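Local atomic coordinates of transcriptional regulator, SorC family (Enterococcus faecalis, PDB entry 2O0M), a protein that probably regulates transcription by binding DNA, with a second domain that is thought to bind a sugar effector. Residues Val269-Gly281 / Lys312-Pro324. Residues are numbered along the deposited sequence; the frame is centred on the assembly and turned at random.
With PO4 (phosphate ion), chain C; PO4 (phosphate ion), chain B.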
# COMPACT_ATOMS: atom_id res chain seq x y z
N VAL A 269 -14.41 1.87 7.66
CA VAL A 269 -14.45 0.56 7.01
C VAL A 269 -13.08 0.18 6.44
O VAL A 269 -12.64 -0.96 6.60
CB VAL A 269 -15.52 0.55 5.88
CG1 VAL A 269 -15.47 -0.73 5.07
CG2 VAL A 269 -16.92 0.72 6.48
N ALA A 270 -12.44 1.12 5.76
CA ALA A 270 -11.15 0.88 5.11
C ALA A 270 -10.07 1.82 5.61
O ALA A 270 -10.36 2.92 6.09
CB ALA A 270 -11.29 1.03 3.60
N GLU A 271 -8.83 1.37 5.52
CA GLU A 271 -7.66 2.19 5.75
C GLU A 271 -6.73 2.10 4.54
O GLU A 271 -6.61 1.05 3.89
CB GLU A 271 -6.93 1.72 7.02
CG GLU A 271 -5.72 2.57 7.42
CD GLU A 271 -4.45 2.25 6.67
OE1 GLU A 271 -4.39 1.19 6.01
OE2 GLU A 271 -3.51 3.07 6.72
N SER A 272 -6.06 3.21 4.25
CA SER A 272 -4.92 3.18 3.34
C SER A 272 -4.09 4.44 3.53
O SER A 272 -4.64 5.54 3.64
CB SER A 272 -5.39 3.05 1.89
OG SER A 272 -4.34 2.69 1.06
N PHE A 273 -2.77 4.27 3.61
CA PHE A 273 -1.82 5.40 3.76
C PHE A 273 -2.04 6.24 5.03
O PHE A 273 -1.60 7.39 5.10
CB PHE A 273 -1.84 6.33 2.55
CG PHE A 273 -1.72 5.65 1.23
CD1 PHE A 273 -0.51 5.18 0.78
CD2 PHE A 273 -2.83 5.53 0.41
CE1 PHE A 273 -0.42 4.55 -0.48
CE2 PHE A 273 -2.73 4.91 -0.83
CZ PHE A 273 -1.54 4.43 -1.26
N GLY A 274 -2.72 5.67 6.03
CA GLY A 274 -3.02 6.42 7.24
C GLY A 274 -4.25 7.29 7.14
O GLY A 274 -4.45 8.21 7.97
N TYR A 275 -5.07 7.02 6.12
CA TYR A 275 -6.41 7.60 6.00
C TYR A 275 -7.44 6.51 6.25
O TYR A 275 -7.24 5.37 5.84
CB TYR A 275 -6.65 8.18 4.60
CG TYR A 275 -5.65 9.26 4.21
CD1 TYR A 275 -5.93 10.60 4.39
CD2 TYR A 275 -4.42 8.91 3.67
CE1 TYR A 275 -5.01 11.58 4.03
CE2 TYR A 275 -3.49 9.87 3.32
CZ TYR A 275 -3.79 11.21 3.49
OH TYR A 275 -2.85 12.15 3.12
N PHE A 276 -8.54 6.88 6.90
CA PHE A 276 -9.63 5.94 7.16
C PHE A 276 -10.89 6.36 6.42
O PHE A 276 -11.24 7.53 6.42
CB PHE A 276 -9.90 5.86 8.67
CG PHE A 276 -8.77 5.22 9.42
CD1 PHE A 276 -8.80 3.87 9.70
CD2 PHE A 276 -7.64 5.96 9.76
CE1 PHE A 276 -7.76 3.26 10.35
CE2 PHE A 276 -6.58 5.35 10.41
CZ PHE A 276 -6.63 4.01 10.71
N PHE A 277 -11.55 5.39 5.79
CA PHE A 277 -12.68 5.65 4.88
C PHE A 277 -13.95 4.93 5.35
O PHE A 277 -13.90 3.77 5.72
CB PHE A 277 -12.35 5.17 3.47
CG PHE A 277 -11.06 5.73 2.92
CD1 PHE A 277 -11.07 6.83 2.07
CD2 PHE A 277 -9.84 5.14 3.24
CE1 PHE A 277 -9.89 7.34 1.56
CE2 PHE A 277 -8.66 5.65 2.74
CZ PHE A 277 -8.68 6.76 1.90
N ASP A 278 -15.09 5.62 5.30
CA ASP A 278 -16.36 4.95 5.55
C ASP A 278 -16.86 4.31 4.25
O ASP A 278 -16.19 4.40 3.22
CB ASP A 278 -17.39 5.89 6.21
CG ASP A 278 -17.83 7.03 5.30
OD1 ASP A 278 -17.64 6.96 4.07
OD2 ASP A 278 -18.39 8.01 5.84
N GLU A 279 -18.01 3.63 4.31
CA GLU A 279 -18.49 2.86 3.15
C GLU A 279 -18.84 3.75 1.94
O GLU A 279 -18.80 3.30 0.80
CB GLU A 279 -19.66 1.94 3.53
CG GLU A 279 -21.02 2.59 3.62
CD GLU A 279 -22.13 1.57 3.83
OE1 GLU A 279 -23.27 2.00 4.13
OE2 GLU A 279 -21.87 0.35 3.72
N GLU A 280 -19.15 5.02 2.21
CA GLU A 280 -19.36 5.99 1.14
C GLU A 280 -18.06 6.47 0.48
O GLU A 280 -18.09 7.25 -0.46
CB GLU A 280 -20.18 7.18 1.64
CG GLU A 280 -21.61 6.81 2.01
CD GLU A 280 -22.35 6.15 0.86
OE1 GLU A 280 -22.83 5.00 1.03
OE2 GLU A 280 -22.45 6.78 -0.22
N GLY A 281 -16.92 6.00 0.98
CA GLY A 281 -15.62 6.41 0.47
C GLY A 281 -15.12 7.72 1.05
O GLY A 281 -14.09 8.25 0.62
N LYS A 312 -11.92 -8.85 2.92
CA LYS A 312 -11.54 -7.48 2.54
C LYS A 312 -12.47 -6.83 1.52
O LYS A 312 -12.26 -5.68 1.13
CB LYS A 312 -10.09 -7.46 2.02
CG LYS A 312 -9.05 -7.46 3.14
CD LYS A 312 -7.70 -6.93 2.66
CE LYS A 312 -6.66 -6.97 3.77
NZ LYS A 312 -5.39 -6.33 3.36
N ALA A 313 -13.52 -7.53 1.11
CA ALA A 313 -14.43 -7.00 0.09
C ALA A 313 -14.97 -5.62 0.46
O ALA A 313 -15.00 -4.71 -0.37
CB ALA A 313 -15.56 -7.97 -0.17
N LYS A 314 -15.42 -5.46 1.69
CA LYS A 314 -15.99 -4.18 2.13
C LYS A 314 -14.94 -3.07 2.14
O LYS A 314 -15.19 -1.96 1.67
CB LYS A 314 -16.61 -4.32 3.52
CG LYS A 314 -17.89 -5.15 3.54
CD LYS A 314 -18.34 -5.42 4.95
CE LYS A 314 -19.82 -5.76 5.03
NZ LYS A 314 -20.24 -6.80 4.06
N ALA A 315 -13.75 -3.39 2.66
CA ALA A 315 -12.67 -2.40 2.72
C ALA A 315 -12.23 -1.99 1.32
O ALA A 315 -11.99 -0.80 1.05
CB ALA A 315 -11.49 -2.95 3.49
N ILE A 316 -12.10 -2.97 0.43
CA ILE A 316 -11.73 -2.71 -0.96
C ILE A 316 -12.74 -1.76 -1.63
O ILE A 316 -12.37 -0.76 -2.23
CB ILE A 316 -11.60 -4.02 -1.77
CG1 ILE A 316 -10.38 -4.81 -1.29
CG2 ILE A 316 -11.47 -3.73 -3.26
CD1 ILE A 316 -10.40 -6.28 -1.72
N ARG A 317 -14.02 -2.06 -1.48
CA ARG A 317 -15.07 -1.20 -2.04
C ARG A 317 -14.97 0.24 -1.51
O ARG A 317 -15.10 1.19 -2.27
CB ARG A 317 -16.45 -1.76 -1.70
CG ARG A 317 -16.83 -2.97 -2.51
CD ARG A 317 -18.00 -3.70 -1.89
NE ARG A 317 -19.13 -2.80 -1.66
CZ ARG A 317 -19.96 -2.89 -0.62
NH1 ARG A 317 -19.82 -3.84 0.30
NH2 ARG A 317 -20.96 -2.02 -0.49
N ALA A 318 -14.73 0.39 -0.22
CA ALA A 318 -14.75 1.71 0.40
C ALA A 318 -13.56 2.55 -0.04
O ALA A 318 -13.69 3.75 -0.31
CB ALA A 318 -14.79 1.59 1.91
N TYR A 319 -12.38 1.94 -0.09
CA TYR A 319 -11.19 2.68 -0.52
C TYR A 319 -11.24 2.94 -2.03
O TYR A 319 -10.92 4.03 -2.48
CB TYR A 319 -9.87 1.95 -0.18
CG TYR A 319 -8.74 2.64 -0.90
CD1 TYR A 319 -8.23 3.86 -0.44
CD2 TYR A 319 -8.25 2.15 -2.10
CE1 TYR A 319 -7.23 4.54 -1.13
CE2 TYR A 319 -7.25 2.81 -2.80
CZ TYR A 319 -6.74 4.00 -2.32
OH TYR A 319 -5.75 4.66 -3.03
N MSE A 320 -11.60 1.92 -2.81
CA MSE A 320 -11.45 2.03 -4.25
C MSE A 320 -12.37 3.09 -4.88
O MSE A 320 -12.11 3.54 -6.00
CB MSE A 320 -11.62 0.65 -4.92
CG MSE A 320 -10.50 -0.33 -4.60
SE MSE A 320 -8.76 0.17 -5.32
CE MSE A 320 -9.33 0.40 -7.14
N LYS A 321 -13.40 3.49 -4.14
CA LYS A 321 -14.37 4.50 -4.61
C LYS A 321 -13.70 5.76 -5.12
O LYS A 321 -14.08 6.29 -6.18
CB LYS A 321 -15.35 4.88 -3.50
CG LYS A 321 -16.55 3.99 -3.45
CD LYS A 321 -17.56 4.46 -2.43
CE LYS A 321 -18.89 3.75 -2.61
NZ LYS A 321 -19.85 4.05 -1.52
N ASN A 322 -12.70 6.23 -4.37
CA ASN A 322 -11.95 7.44 -4.69
C ASN A 322 -10.48 7.21 -5.07
O ASN A 322 -9.70 8.17 -5.10
CB ASN A 322 -12.05 8.44 -3.53
CG ASN A 322 -11.11 8.10 -2.34
OD1 ASN A 322 -10.46 7.04 -2.29
ND2 ASN A 322 -11.06 9.02 -1.37
N ALA A 323 -10.08 5.96 -5.34
CA ALA A 323 -8.73 5.65 -5.79
C ALA A 323 -8.46 6.30 -7.15
O ALA A 323 -9.40 6.49 -7.92
CB ALA A 323 -8.52 4.15 -5.89
N PRO A 324 -7.18 6.62 -7.46
CA PRO A 324 -6.87 7.19 -8.76
C PRO A 324 -7.31 6.25 -9.87
O PRO A 324 -7.16 5.04 -9.72
CB PRO A 324 -5.34 7.29 -8.76
CG PRO A 324 -5.00 7.39 -7.32
CD PRO A 324 -5.97 6.48 -6.64
P PO4 C . -20.05 0.26 -3.30
O1 PO4 C . -21.11 0.43 -2.24
O2 PO4 C . -20.37 -0.86 -4.26
O3 PO4 C . -19.92 1.55 -4.06
O4 PO4 C . -18.74 -0.04 -2.64
P PO4 B . -2.96 -6.13 5.98
O1 PO4 B . -4.43 -6.03 5.88
O2 PO4 B . -2.33 -6.67 4.75
O3 PO4 B . -2.39 -4.82 6.40
O4 PO4 B . -2.63 -7.05 7.12
O HOH W 1 -20.75 6.56 -2.24
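Tyr-319 turns the edge of its ring onto one face of Phe-277, a T-shaped pair with planes at 81° and Tyr-319 CD1 lying 3.7 Å from Phe-277 CE2. With chi1 at 168°, the Tyr-319 ring swings away from its own backbone N and lies alongside Phe-277, pointing the same way: Ser-272 OG lies over one face, toward the rim, and the hydroxyl OH comes to the edge of the Phe-273 ring, 3.7 Å from CE2. His-241 of strand 238-245 also meets the Tyr-319 ring. The methyl of Ala-318 packs against the hairpin, its CB 3.4 Å from the backbone Asp-278 O and 3.9 Å from Ala-270 CB. The partner is a beta-hairpin closed by a type I' turn at Ser-272 to Tyr-275, with a classic bulge where Val-269 and Ala-270 both face Phe-277; strand 270-272 pairs antiparallel with strand 238-245 of the sheet in the putative sugar-binding domain, and helix 313-320 crosses strand 270-272 at -60°. The extended chain of Lys-321 runs alongside the type I turn at Asp-278 to Gly-281. Its NZ donates to Glu-279 O (2.7 Å), in the carbonyl plane and on a lone pair, and shares a water with Glu-280, whose OE2 makes a long salt bridge to Lys-321 NZ, 4.0 Å away.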